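Local structure of uncharacterized protein AsbF (Bacillus anthracis, 3DX5) at residues A[197-202]-A[248-253]. The protein catalyses the manganese-dependent dehydration of 3-dehydroshikimate to 3,4-dihydroxybenzoate, the catechol building block of the siderophore petrobactin. Sequence-based numbering, arbitrary orientation.
Sequences YHFKNI and HFASLE. With MN (manganese (II) ion), chain B; DHB (3,4-dihydroxybenzoic acid), chain D.
His198 and Glu253 converge on one manganese ion: His198 ND1 binds it at 2.3 Å, and Glu253 OE1 and OE2, both at 2.4 Å, chelate it as a bidentate carboxylate. The imidazole and carboxylate planes stand 59° apart, and Glu253 CG lies over one imidazole face, near the rim. Glu253 CG is anti to the backbone N (chi1 -163°); the extended chain beyond it lies beside that of Lys200, both pointing the same way. Lys200 NZ meets Glu253 OE1 from above the carboxylate plane at 2.8 Å in a salt bridge and also donates to O3 of 3,4-dihydroxybenzoic acid, itself a manganese ligand. Asp172, a second salt-bridge partner of Lys200, completes the metal site with Glu142; Glu33 OE2 hydrogen-bonds His198 NE2 from the second shell, probably helping the metal bond to fix the ring's rotation. On the sheet face that carries Tyr197 and Phe199, opposite His198 and Ser251, Ala250 CB lies over the Phe199 ring face, 3.6 Å from its centroid, a CH-pi contact. Four backbone hydrogen bonds, from Tyr197 N to Phe249 O through Glu253 N to Phe199 O, join parallel strands inclined at 31°. These are adjacent strands of the TIM barrel: 249-252 closes onto strand 2-6, 194-202 continues to 167-172, and helix 236-243 covers Tyr197 and Phe199.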
loop_
_atom_site.group_PDB
_atom_site.type_symbol
_atom_site.label_atom_id
_atom_site.label_comp_id
_atom_site.label_asym_id
_atom_site.label_seq_id
_atom_site.Cartn_x
_atom_site.Cartn_y
_atom_site.Cartn_z
ATOM N N TYR A 197 -3.333 20.388 -9.372
ATOM C CA TYR A 197 -4.599 19.634 -9.561
ATOM C C TYR A 197 -4.362 18.126 -9.494
ATOM O O TYR A 197 -3.267 17.659 -9.758
ATOM C CB TYR A 197 -5.256 19.899 -10.925
ATOM C CG TYR A 197 -5.279 21.348 -11.318
ATOM C CD1 TYR A 197 -6.264 22.204 -10.827
ATOM C CD2 TYR A 197 -4.301 21.873 -12.198
ATOM C CE1 TYR A 197 -6.286 23.549 -11.180
ATOM C CE2 TYR A 197 -4.329 23.206 -12.576
ATOM C CZ TYR A 197 -5.324 24.036 -12.046
ATOM O OH TYR A 197 -5.370 25.371 -12.406
ATOM N N HIS A 198 -5.427 17.392 -9.188
ATOM C CA HIS A 198 -5.535 15.943 -9.400
ATOM C C HIS A 198 -6.666 15.717 -10.372
ATOM O O HIS A 198 -7.759 16.264 -10.177
ATOM C CB HIS A 198 -5.864 15.224 -8.072
ATOM C CG HIS A 198 -4.658 14.932 -7.236
ATOM N ND1 HIS A 198 -4.721 14.230 -6.043
ATOM C CD2 HIS A 198 -3.352 15.238 -7.430
ATOM C CE1 HIS A 198 -3.499 14.109 -5.549
ATOM N NE2 HIS A 198 -2.651 14.715 -6.371
ATOM N N PHE A 199 -6.422 14.899 -11.391
ATOM C CA PHE A 199 -7.424 14.544 -12.381
ATOM C C PHE A 199 -7.683 13.034 -12.280
ATOM O O PHE A 199 -6.782 12.230 -12.549
ATOM C CB PHE A 199 -6.884 14.787 -13.808
ATOM C CG PHE A 199 -6.874 16.248 -14.275
ATOM C CD1 PHE A 199 -7.182 17.302 -13.419
ATOM C CD2 PHE A 199 -6.472 16.549 -15.572
ATOM C CE1 PHE A 199 -7.143 18.633 -13.871
ATOM C CE2 PHE A 199 -6.432 17.868 -16.042
ATOM C CZ PHE A 199 -6.773 18.918 -15.185
ATOM N N LYS A 200 -8.897 12.628 -11.923
ATOM C CA LYS A 200 -9.266 11.214 -12.064
ATOM C C LYS A 200 -10.767 11.190 -12.331
ATOM O O LYS A 200 -11.443 12.210 -12.151
ATOM C CB LYS A 200 -8.844 10.361 -10.827
ATOM C CG LYS A 200 -9.434 10.822 -9.450
ATOM C CD LYS A 200 -9.018 9.823 -8.341
ATOM C CE LYS A 200 -9.614 10.185 -6.963
ATOM N NZ LYS A 200 -9.100 11.502 -6.442
ATOM N N ASN A 201 -11.308 10.050 -12.747
ATOM C CA ASN A 201 -12.729 10.002 -13.107
ATOM C C ASN A 201 -13.339 8.689 -12.663
ATOM O O ASN A 201 -12.616 7.740 -12.328
ATOM C CB ASN A 201 -12.923 10.193 -14.627
ATOM C CG ASN A 201 -14.217 10.943 -14.955
ATOM O OD1 ASN A 201 -15.125 11.038 -14.108
ATOM N ND2 ASN A 201 -14.304 11.490 -16.175
ATOM N N ILE A 202 -14.661 8.601 -12.699
ATOM C CA ILE A 202 -15.333 7.382 -12.263
ATOM C C ILE A 202 -16.456 7.146 -13.264
ATOM O O ILE A 202 -16.976 8.129 -13.843
ATOM C CB ILE A 202 -15.860 7.542 -10.806
ATOM C CG1 ILE A 202 -16.255 6.206 -10.213
ATOM C CG2 ILE A 202 -17.077 8.507 -10.723
ATOM C CD1 ILE A 202 -15.067 5.376 -9.752
ATOM N N HIS A 248 -0.184 25.584 -13.249
ATOM C CA HIS A 248 -0.091 24.473 -12.260
ATOM C C HIS A 248 -0.101 23.119 -12.916
ATOM O O HIS A 248 -0.683 22.931 -14.002
ATOM C CB HIS A 248 -1.203 24.582 -11.209
ATOM C CG HIS A 248 -1.369 25.978 -10.678
ATOM N ND1 HIS A 248 -0.321 26.703 -10.146
ATOM C CD2 HIS A 248 -2.447 26.806 -10.662
ATOM C CE1 HIS A 248 -0.757 27.905 -9.786
ATOM N NE2 HIS A 248 -2.045 27.990 -10.095
ATOM N N PHE A 249 0.597 22.177 -12.299
ATOM C CA PHE A 249 0.600 20.821 -12.807
ATOM C C PHE A 249 -0.737 20.152 -12.510
ATOM O O PHE A 249 -1.341 20.380 -11.439
ATOM C CB PHE A 249 1.724 20.017 -12.141
ATOM C CG PHE A 249 3.083 20.183 -12.820
ATOM C CD1 PHE A 249 3.998 21.173 -12.383
ATOM C CD2 PHE A 249 3.437 19.361 -13.891
ATOM C CE1 PHE A 249 5.245 21.332 -13.031
ATOM C CE2 PHE A 249 4.674 19.491 -14.523
ATOM C CZ PHE A 249 5.590 20.482 -14.097
ATOM N N ALA A 250 -1.171 19.293 -13.428
ATOM C CA ALA A 250 -2.293 18.409 -13.150
ATOM C C ALA A 250 -1.758 17.009 -13.139
ATOM O O ALA A 250 -1.228 16.544 -14.151
ATOM C CB ALA A 250 -3.408 18.561 -14.247
ATOM N N SER A 251 -1.897 16.310 -12.008
ATOM C CA SER A 251 -1.491 14.907 -11.954
ATOM C C SER A 251 -2.602 13.981 -12.454
ATOM O O SER A 251 -3.766 14.177 -12.087
ATOM C CB SER A 251 -1.183 14.521 -10.503
ATOM O OG SER A 251 0.149 14.869 -10.190
ATOM N N LEU A 252 -2.238 12.946 -13.219
ATOM C CA LEU A 252 -3.166 11.911 -13.613
ATOM C C LEU A 252 -3.186 10.893 -12.473
ATOM O O LEU A 252 -2.360 9.966 -12.442
ATOM C CB LEU A 252 -2.757 11.248 -14.963
ATOM C CG LEU A 252 -2.582 12.237 -16.127
ATOM C CD1 LEU A 252 -2.294 11.495 -17.433
ATOM C CD2 LEU A 252 -3.832 13.178 -16.271
ATOM N N GLU A 253 -4.095 11.095 -11.521
ATOM C CA GLU A 253 -4.102 10.308 -10.300
ATOM C C GLU A 253 -4.804 8.983 -10.519
ATOM O O GLU A 253 -5.970 8.808 -10.103
ATOM C CB GLU A 253 -4.825 11.075 -9.194
ATOM C CG GLU A 253 -4.531 10.528 -7.790
ATOM C CD GLU A 253 -5.268 11.309 -6.705
ATOM O OE1 GLU A 253 -6.374 11.816 -6.999
ATOM O OE2 GLU A 253 -4.733 11.419 -5.568
HETATM MN MN MN B . -6.364 13.051 -4.997
HETATM C C1 DHB D . -5.367 9.525 -1.804
HETATM C C2 DHB D . -5.763 10.536 -2.674
HETATM C C3 DHB D . -7.040 10.521 -3.244
HETATM O O3 DHB D . -7.504 11.483 -4.103
HETATM C C4 DHB D . -7.953 9.435 -2.880
HETATM O O4 DHB D . -9.181 9.458 -3.444
HETATM C C5 DHB D . -7.557 8.444 -1.986
HETATM C C6 DHB D . -6.254 8.501 -1.459
HETATM C C DHB D . -3.964 9.563 -1.221
HETATM O O1 DHB D . -3.543 8.732 -0.410
HETATM O O2 DHB D . -3.123 10.519 -1.608
#